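Local coordinates for protein beta-fructofuranosidase (Bifidobacterium adolescentis, PDB 6NOB) that probably hydrolyses terminal non-reducing beta-D-fructofuranoside residues, as expected of a family 32 glycoside hydrolase, at residues Pro283-Val296 and Ala336-Leu350. Residues are numbered along the deposited sequence; the frame is centred on the assembly and turned at random.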
ATOM      1  N   PRO A 283     -28.322  -8.915   6.542  1.00 44.24           N
ATOM      2  CA  PRO A 283     -28.311  -7.743   5.652  1.00 42.69           C
ATOM      3  C   PRO A 283     -28.442  -6.420   6.385  1.00 46.41           C
ATOM      4  O   PRO A 283     -28.114  -5.375   5.808  1.00 45.46           O
ATOM      5  CB  PRO A 283     -29.508  -7.995   4.725  1.00 33.72           C
ATOM      6  CG  PRO A 283     -30.419  -8.872   5.521  1.00 37.29           C
ATOM      7  CD  PRO A 283     -29.522  -9.750   6.351  1.00 40.46           C
ATOM      8  N   ASP A 284     -28.900  -6.429   7.634  1.00 46.93           N
ATOM      9  CA  ASP A 284     -29.001  -5.223   8.442  1.00 42.50           C
ATOM     10  C   ASP A 284     -27.740  -4.945   9.251  1.00 43.30           C
ATOM     11  O   ASP A 284     -27.742  -4.030  10.081  1.00 44.68           O
ATOM     12  CB  ASP A 284     -30.207  -5.317   9.381  1.00 49.19           C
ATOM     13  CG  ASP A 284     -31.520  -5.456   8.633  1.00 56.79           C
ATOM     14  OD1 ASP A 284     -31.686  -4.784   7.592  1.00 57.33           O
ATOM     15  OD2 ASP A 284     -32.382  -6.242   9.084  1.00 59.32           O
ATOM     16  N   ARG A 285     -26.665  -5.700   9.029  1.00 37.81           N
ATOM     17  CA  ARG A 285     -25.419  -5.503   9.755  1.00 38.28           C
ATOM     18  C   ARG A 285     -24.263  -5.352   8.777  1.00 39.44           C
ATOM     19  O   ARG A 285     -24.240  -5.996   7.723  1.00 43.82           O
ATOM     20  CB  ARG A 285     -25.141  -6.671  10.714  1.00 39.35           C
ATOM     21  CG  ARG A 285     -26.239  -6.909  11.745  1.00 37.61           C
ATOM     22  CD  ARG A 285     -25.880  -8.046  12.697  1.00 39.94           C
ATOM     23  NE  ARG A 285     -24.899  -7.638  13.699  1.00 44.13           N
ATOM     24  CZ  ARG A 285     -25.205  -7.026  14.839  1.00 38.87           C
ATOM     25  NH1 ARG A 285     -26.468  -6.746  15.127  1.00 35.18           N
ATOM     26  NH2 ARG A 285     -24.246  -6.688  15.691  1.00 37.06           N
ATOM     27  N   ALA A 286     -23.315  -4.486   9.125  1.00 40.11           N
ATOM     28  CA  ALA A 286     -22.054  -4.381   8.408  1.00 36.78           C
ATOM     29  C   ALA A 286     -21.027  -5.301   9.054  1.00 41.03           C
ATOM     30  O   ALA A 286     -21.083  -5.569  10.256  1.00 40.85           O
ATOM     31  CB  ALA A 286     -21.543  -2.941   8.407  1.00 31.19           C
ATOM     32  N   TYR A 287     -20.083  -5.781   8.251  1.00 38.32           N
ATOM     33  CA  TYR A 287     -19.139  -6.793   8.696  1.00 34.03           C
ATOM     34  C   TYR A 287     -17.708  -6.286   8.587  1.00 38.41           C
ATOM     35  O   TYR A 287     -17.344  -5.617   7.615  1.00 44.99           O
ATOM     36  CB  TYR A 287     -19.325  -8.089   7.902  1.00 34.49           C
ATOM     37  CG  TYR A 287     -20.558  -8.838   8.347  1.00 36.51           C
ATOM     38  CD1 TYR A 287     -21.812  -8.505   7.846  1.00 35.72           C
ATOM     39  CD2 TYR A 287     -20.476  -9.848   9.300  1.00 37.12           C
ATOM     40  CE1 TYR A 287     -22.950  -9.174   8.264  1.00 37.74           C
ATOM     41  CE2 TYR A 287     -21.606 -10.524   9.724  1.00 34.92           C
ATOM     42  CZ  TYR A 287     -22.840 -10.182   9.204  1.00 39.48           C
ATOM     43  OH  TYR A 287     -23.969 -10.850   9.622  1.00 40.08           O
ATOM     44  N   MET A 288     -16.906  -6.614   9.601  1.00 32.79           N
ATOM     45  CA  MET A 288     -15.534  -6.141   9.736  1.00 30.34           C
ATOM     46  C   MET A 288     -14.622  -7.341   9.952  1.00 36.91           C
ATOM     47  O   MET A 288     -14.850  -8.140  10.869  1.00 35.21           O
ATOM     48  CB  MET A 288     -15.412  -5.153  10.906  1.00 30.89           C
ATOM     49  CG  MET A 288     -13.982  -4.800  11.318  1.00 34.43           C
ATOM     50  SD  MET A 288     -13.864  -4.060  12.970  1.00 34.27           S
ATOM     51  CE  MET A 288     -14.781  -2.533  12.766  1.00 32.71           C
ATOM     52  N   VAL A 289     -13.602  -7.476   9.111  1.00 31.20           N
ATOM     53  CA  VAL A 289     -12.553  -8.467   9.320  1.00 35.01           C
ATOM     54  C   VAL A 289     -11.354  -7.769   9.941  1.00 38.17           C
ATOM     55  O   VAL A 289     -11.050  -6.613   9.618  1.00 37.03           O
ATOM     56  CB  VAL A 289     -12.161  -9.182   8.012  1.00 34.78           C
ATOM     57  CG1 VAL A 289     -13.300 -10.057   7.527  1.00 43.75           C
ATOM     58  CG2 VAL A 289     -11.763  -8.179   6.944  1.00 28.84           C
ATOM     59  N   THR A 290     -10.684  -8.463  10.854  1.00 34.81           N
ATOM     60  CA  THR A 290      -9.460  -7.977  11.466  1.00 31.67           C
ATOM     61  C   THR A 290      -8.415  -9.080  11.392  1.00 38.11           C
ATOM     62  O   THR A 290      -8.740 -10.268  11.325  1.00 39.12           O
ATOM     63  CB  THR A 290      -9.684  -7.538  12.924  1.00 32.20           C
ATOM     64  OG1 THR A 290     -10.610  -8.427  13.561  1.00 34.43           O
ATOM     65  CG2 THR A 290     -10.247  -6.128  12.973  1.00 30.57           C
ATOM     66  N   ALA A 291      -7.150  -8.672  11.391  1.00 35.81           N
ATOM     67  CA  ALA A 291      -6.028  -9.591  11.260  1.00 34.06           C
ATOM     68  C   ALA A 291      -5.459  -9.899  12.641  1.00 36.96           C
ATOM     69  O   ALA A 291      -5.055  -8.985  13.367  1.00 39.23           O
ATOM     70  CB  ALA A 291      -4.951  -8.997  10.354  1.00 35.92           C
ATOM     71  N   THR A 292      -5.425 -11.180  12.997  1.00 34.40           N
ATOM     72  CA  THR A 292      -4.856 -11.616  14.268  1.00 36.86           C
ATOM     73  C   THR A 292      -4.450 -13.083  14.142  1.00 37.12           C
ATOM     74  O   THR A 292      -4.352 -13.627  13.037  1.00 42.15           O
ATOM     75  CB  THR A 292      -5.843 -11.401  15.420  1.00 34.09           C
ATOM     76  OG1 THR A 292      -5.193 -11.694  16.663  1.00 35.73           O
ATOM     77  CG2 THR A 292      -7.057 -12.304  15.267  1.00 28.70           C
ATOM     78  N   ASN A 293      -4.197 -13.719  15.285  1.00 38.97           N
ATOM     79  CA  ASN A 293      -3.952 -15.151  15.355  1.00 38.56           C
ATOM     80  C   ASN A 293      -4.730 -15.715  16.535  1.00 34.32           C
ATOM     81  O   ASN A 293      -5.011 -15.007  17.504  1.00 32.94           O
ATOM     82  CB  ASN A 293      -2.453 -15.474  15.491  1.00 39.61           C
ATOM     83  CG  ASN A 293      -1.783 -14.691  16.611  1.00 43.76           C
ATOM     84  OD1 ASN A 293      -1.231 -13.612  16.387  1.00 45.71           O
ATOM     85  ND2 ASN A 293      -1.827 -15.235  17.823  1.00 33.21           N
ATOM     86  N   LEU A 294      -5.083 -16.991  16.445  1.00 35.17           N
ATOM     87  CA  LEU A 294      -5.863 -17.638  17.487  1.00 35.65           C
ATOM     88  C   LEU A 294      -5.211 -18.950  17.884  1.00 42.61           C
ATOM     89  O   LEU A 294      -4.471 -19.546  17.094  1.00 45.68           O
ATOM     90  CB  LEU A 294      -7.306 -17.890  17.018  1.00 34.11           C
ATOM     91  CG  LEU A 294      -8.174 -16.637  16.851  1.00 38.66           C
ATOM     92  CD1 LEU A 294      -9.516 -16.973  16.211  1.00 32.79           C
ATOM     93  CD2 LEU A 294      -8.373 -15.940  18.190  1.00 41.91           C
ATOM     94  N   PRO A 295      -5.448 -19.420  19.110  1.00 39.05           N
ATOM     95  CA  PRO A 295      -4.902 -20.721  19.515  1.00 37.29           C
ATOM     96  C   PRO A 295      -5.470 -21.838  18.652  1.00 42.38           C
ATOM     97  O   PRO A 295      -6.675 -21.897  18.401  1.00 43.73           O
ATOM     98  CB  PRO A 295      -5.341 -20.860  20.979  1.00 33.15           C
ATOM     99  CG  PRO A 295      -5.696 -19.482  21.421  1.00 36.95           C
ATOM    100  CD  PRO A 295      -6.177 -18.757  20.205  1.00 36.93           C
ATOM    101  N   VAL A 296      -4.587 -22.733  18.203  1.00 40.47           N
ATOM    102  CA  VAL A 296      -5.029 -23.859  17.391  1.00 39.67           C
ATOM    103  C   VAL A 296      -5.971 -24.764  18.171  1.00 45.90           C
ATOM    104  O   VAL A 296      -6.732 -25.530  17.568  1.00 53.36           O
ATOM    105  CB  VAL A 296      -3.820 -24.651  16.848  1.00 38.50           C
ATOM    106  CG1 VAL A 296      -2.919 -23.742  16.022  1.00 37.39           C
ATOM    107  CG2 VAL A 296      -3.045 -25.302  17.984  1.00 40.16           C
ATOM    108  N   ALA A 336       1.547 -22.782  18.749  1.00 42.53           N
ATOM    109  CA  ALA A 336       0.264 -22.776  19.437  1.00 45.43           C
ATOM    110  C   ALA A 336      -0.792 -21.934  18.737  1.00 45.32           C
ATOM    111  O   ALA A 336      -1.967 -22.016  19.108  1.00 44.93           O
ATOM    112  CB  ALA A 336       0.434 -22.268  20.874  1.00 33.99           C
ATOM    113  N   THR A 337      -0.410 -21.135  17.744  1.00 41.05           N
ATOM    114  CA  THR A 337      -1.320 -20.203  17.101  1.00 38.52           C
ATOM    115  C   THR A 337      -1.378 -20.448  15.599  1.00 42.77           C
ATOM    116  O   THR A 337      -0.512 -21.105  15.012  1.00 43.34           O
ATOM    117  CB  THR A 337      -0.906 -18.748  17.368  1.00 40.80           C
ATOM    118  OG1 THR A 337       0.375 -18.500  16.778  1.00 37.28           O
ATOM    119  CG2 THR A 337      -0.835 -18.476  18.862  1.00 29.89           C
ATOM    120  N   VAL A 338      -2.421 -19.897  14.986  1.00 41.81           N
ATOM    121  CA  VAL A 338      -2.642 -19.967  13.545  1.00 46.36           C
ATOM    122  C   VAL A 338      -3.199 -18.618  13.103  1.00 42.05           C
ATOM    123  O   VAL A 338      -4.026 -18.030  13.817  1.00 39.69           O
ATOM    124  CB  VAL A 338      -3.589 -21.125  13.180  1.00 48.06           C
ATOM    125  CG1 VAL A 338      -4.863 -21.064  14.023  1.00 45.59           C
ATOM    126  CG2 VAL A 338      -3.923 -21.120  11.692  1.00 41.65           C
ATOM    127  N   PRO A 339      -2.761 -18.072  11.968  1.00 39.67           N
ATOM    128  CA  PRO A 339      -3.330 -16.803  11.499  1.00 36.71           C
ATOM    129  C   PRO A 339      -4.828 -16.926  11.270  1.00 39.25           C
ATOM    130  O   PRO A 339      -5.309 -17.907  10.699  1.00 43.25           O
ATOM    131  CB  PRO A 339      -2.578 -16.540  10.191  1.00 41.30           C
ATOM    132  CG  PRO A 339      -1.289 -17.295  10.343  1.00 39.38           C
ATOM    133  CD  PRO A 339      -1.636 -18.522  11.130  1.00 36.89           C
ATOM    134  N   ALA A 340      -5.571 -15.919  11.729  1.00 33.53           N
ATOM    135  CA  ALA A 340      -7.023 -15.940  11.639  1.00 36.73           C
ATOM    136  C   ALA A 340      -7.560 -14.558  11.300  1.00 44.85           C
ATOM    137  O   ALA A 340      -7.012 -13.541  11.737  1.00 40.95           O
ATOM    138  CB  ALA A 340      -7.656 -16.428  12.948  1.00 32.98           C
ATOM    139  N   MET A 341      -8.637 -14.534  10.519  1.00 41.14           N
ATOM    140  CA  MET A 341      -9.400 -13.319  10.248  1.00 38.54           C
ATOM    141  C   MET A 341     -10.602 -13.320  11.179  1.00 36.77           C
ATOM    142  O   MET A 341     -11.589 -14.020  10.936  1.00 43.67           O
ATOM    143  CB  MET A 341      -9.838 -13.253   8.792  1.00 38.78           C
ATOM    144  CG  MET A 341      -8.738 -12.903   7.830  1.00 42.51           C
ATOM    145  SD  MET A 341      -9.410 -12.584   6.194  1.00 44.89           S
ATOM    146  CE  MET A 341      -7.903 -12.627   5.230  1.00 40.46           C
ATOM    147  N   THR A 342     -10.518 -12.540  12.248  1.00 36.80           N
ATOM    148  CA  THR A 342     -11.610 -12.458  13.204  1.00 38.24           C
ATOM    149  C   THR A 342     -12.692 -11.523  12.680  1.00 33.83           C
ATOM    150  O   THR A 342     -12.414 -10.375  12.319  1.00 32.57           O
ATOM    151  CB  THR A 342     -11.089 -11.993  14.561  1.00 37.30           C
ATOM    152  OG1 THR A 342     -10.051 -11.022  14.370  1.00 35.51           O
ATOM    153  CG2 THR A 342     -10.544 -13.180  15.344  1.00 31.87           C
ATOM    154  N   LEU A 343     -13.921 -12.025  12.632  1.00 31.93           N
ATOM    155  CA  LEU A 343     -15.045 -11.317  12.038  1.00 30.97           C
ATOM    156  C   LEU A 343     -15.891 -10.650  13.116  1.00 36.57           C
ATOM    157  O   LEU A 343     -16.171 -11.248  14.160  1.00 34.45           O
ATOM    158  CB  LEU A 343     -15.906 -12.277  11.216  1.00 36.00           C
ATOM    159  CG  LEU A 343     -16.995 -11.658  10.340  1.00 37.36           C
ATOM    160  CD1 LEU A 343     -16.388 -10.774   9.266  1.00 34.01           C
ATOM    161  CD2 LEU A 343     -17.855 -12.744   9.719  1.00 37.13           C
ATOM    162  N   PHE A 344     -16.291  -9.406  12.853  1.00 35.10           N
ATOM    163  CA  PHE A 344     -17.175  -8.642  13.721  1.00 27.83           C
ATOM    164  C   PHE A 344     -18.300  -8.042  12.890  1.00 36.13           C
ATOM    165  O   PHE A 344     -18.149  -7.806  11.689  1.00 36.44           O
ATOM    166  CB  PHE A 344     -16.435  -7.514  14.451  1.00 28.52           C
ATOM    167  CG  PHE A 344     -15.326  -7.985  15.347  1.00 31.14           C
ATOM    168  CD1 PHE A 344     -14.064  -8.249  14.836  1.00 25.18           C
ATOM    169  CD2 PHE A 344     -15.540  -8.142  16.706  1.00 29.87           C
ATOM    170  CE1 PHE A 344     -13.042  -8.673  15.663  1.00 32.03           C
ATOM    171  CE2 PHE A 344     -14.523  -8.566  17.537  1.00 37.21           C
ATOM    172  CZ  PHE A 344     -13.271  -8.832  17.016  1.00 33.58           C
ATOM    173  N   SER A 345     -19.435  -7.783  13.539  1.00 34.02           N
ATOM    174  CA  SER A 345     -20.565  -7.171  12.855  1.00 36.71           C
ATOM    175  C   SER A 345     -21.251  -6.167  13.768  1.00 36.49           C
ATOM    176  O   SER A 345     -21.261  -6.317  14.992  1.00 38.52           O
ATOM    177  CB  SER A 345     -21.595  -8.206  12.387  1.00 33.29           C
ATOM    178  OG  SER A 345     -22.160  -8.895  13.483  1.00 39.03           O
ATOM    179  N   ALA A 346     -21.836  -5.143  13.150  1.00 34.80           N
ATOM    180  CA  ALA A 346     -22.573  -4.108  13.858  1.00 41.28           C
ATOM    181  C   ALA A 346     -23.850  -3.781  13.100  1.00 43.09           C
ATOM    182  O   ALA A 346     -23.867  -3.790  11.865  1.00 36.47           O
ATOM    183  CB  ALA A 346     -21.731  -2.839  14.031  1.00 36.56           C
ATOM    184  N   LYS A 347     -24.914  -3.486  13.842  1.00 45.17           N
ATOM    185  CA  LYS A 347     -26.182  -3.129  13.219  1.00 43.36           C
ATOM    186  C   LYS A 347     -26.102  -1.732  12.618  1.00 41.28           C
ATOM    187  O   LYS A 347     -25.714  -0.773  13.294  1.00 44.58           O
ATOM    188  CB  LYS A 347     -27.318  -3.201  14.238  1.00 43.03           C
ATOM    189  CG  LYS A 347     -28.688  -2.939  13.635  1.00 55.28           C
ATOM    190  CD  LYS A 347     -29.750  -3.845  14.240  1.00 66.36           C
ATOM    191  CE  LYS A 347     -31.044  -3.787  13.441  1.00 70.93           C
ATOM    192  NZ  LYS A 347     -32.224  -3.496  14.305  1.00 74.46           N
ATOM    193  N   LYS A 348     -26.466  -1.620  11.344  1.00 39.85           N
ATOM    194  CA  LYS A 348     -26.525  -0.321  10.697  1.00 39.83           C
ATOM    195  C   LYS A 348     -27.722   0.473  11.224  1.00 41.45           C
ATOM    196  O   LYS A 348     -28.729  -0.110  11.637  1.00 43.72           O
ATOM    197  CB  LYS A 348     -26.620  -0.488   9.183  1.00 39.91           C
ATOM    198  CG  LYS A 348     -25.384  -1.129   8.565  1.00 38.29           C
ATOM    199  CD  LYS A 348     -25.587  -1.446   7.091  1.00 37.88           C
ATOM    200  CE  LYS A 348     -26.629  -2.535   6.892  1.00 37.99           C
ATOM    201  NZ  LYS A 348     -26.683  -2.996   5.476  1.00 38.66           N
ATOM    202  N   PRO A 349     -27.637   1.817  11.237  1.00 36.64           N
ATOM    203  CA  PRO A 349     -26.533   2.687  10.803  1.00 35.47           C
ATOM    204  C   PRO A 349     -25.276   2.567  11.656  1.00 41.41           C
ATOM    205  O   PRO A 349     -25.347   2.186  12.824  1.00 39.96           O
ATOM    206  CB  PRO A 349     -27.125   4.093  10.930  1.00 33.64           C
ATOM    207  CG  PRO A 349     -28.193   3.956  11.960  1.00 36.21           C
ATOM    208  CD  PRO A 349     -28.786   2.600  11.726  1.00 29.67           C
ATOM    209  N   LEU A 350     -24.132   2.902  11.065  1.00 41.40           N
ATOM    210  CA  LEU A 350     -22.841   2.733  11.727  1.00 38.43           C
ATOM    211  C   LEU A 350     -22.472   3.980  12.533  1.00 39.20           C
ATOM    212  O   LEU A 350     -21.428   4.601  12.337  1.00 39.04           O
ATOM    213  CB  LEU A 350     -21.764   2.392  10.703  1.00 35.42           C
ATOM    214  CG  LEU A 350     -21.990   1.110   9.899  1.00 35.43           C
ATOM    215  CD1 LEU A 350     -20.837   0.854   8.945  1.00 33.39           C
ATOM    216  CD2 LEU A 350     -22.196  -0.081  10.827  1.00 31.14           C
TER
HETATM  217  O   HOH W   1     -24.473  -4.280   5.069  1.00 44.62           O
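Strands 285-295 and 337-347 pair antiparallel in one blade of the five-bladed beta-propeller that characterises family 32 glycoside hydrolases. Register is continuous from R285-K347 to P295-T337, with alternating hydrogen-bonded and non-hydrogen-bonded pairs; the 136° between strand directions reflects strong twist. Among the hydrogen-bonded pairs, M288 N reaches F344 O at 2.7 Å, and A340 N donates almost straight to T292 O (176° at the hydrogen).

At one end R285 grips S345 side-on with two nitrogens: NE meets S345 OG at 3.0 Å, near the guanidinium plane, while NH2 reaches S345 O from above the carbonyl plane. A bend at chi3 (76°) folds the guanidinium back over the neighbouring strand, one face covering K347 N. S345 OG also hydrogen-bonds E359 OE1 of strand 357-365, which probably helps fix the hydroxyl's rotation; R357 brings a like charge close to R285 NE, which the E359 carboxylate may partly offset. A leucine in place of R285 would probably leave S345 OG with E359 but without the NE donor, and S345 O without NH2, and uncover K347 N. On the same face S345 CB sits over the Y287 ring, a CH-pi contact 3.8 Å from its centroid. Beyond the strand end K348 NZ hydrogen-bonds P283 O at 2.8 Å.

On the opposite face, the hydroxyls of T290 and T342 lie 2.8 Å apart between OG1 atoms, and T290 OG1 also lies in plane at the F344 ring edge, 3.2 Å from CE1. T342 CG2 packs against T292 CG2 at 3.6 Å, and L294 CD1 continues this apolar row to A340 CB.

The two strands are inner members of their sheet: 268-273 flanks 285-295, and 357-365 flanks 337-347, contributing Y358 against F344, T342 and L294. On the face of V289, A291 and M341, P377 of strand 377-382 packs against all three.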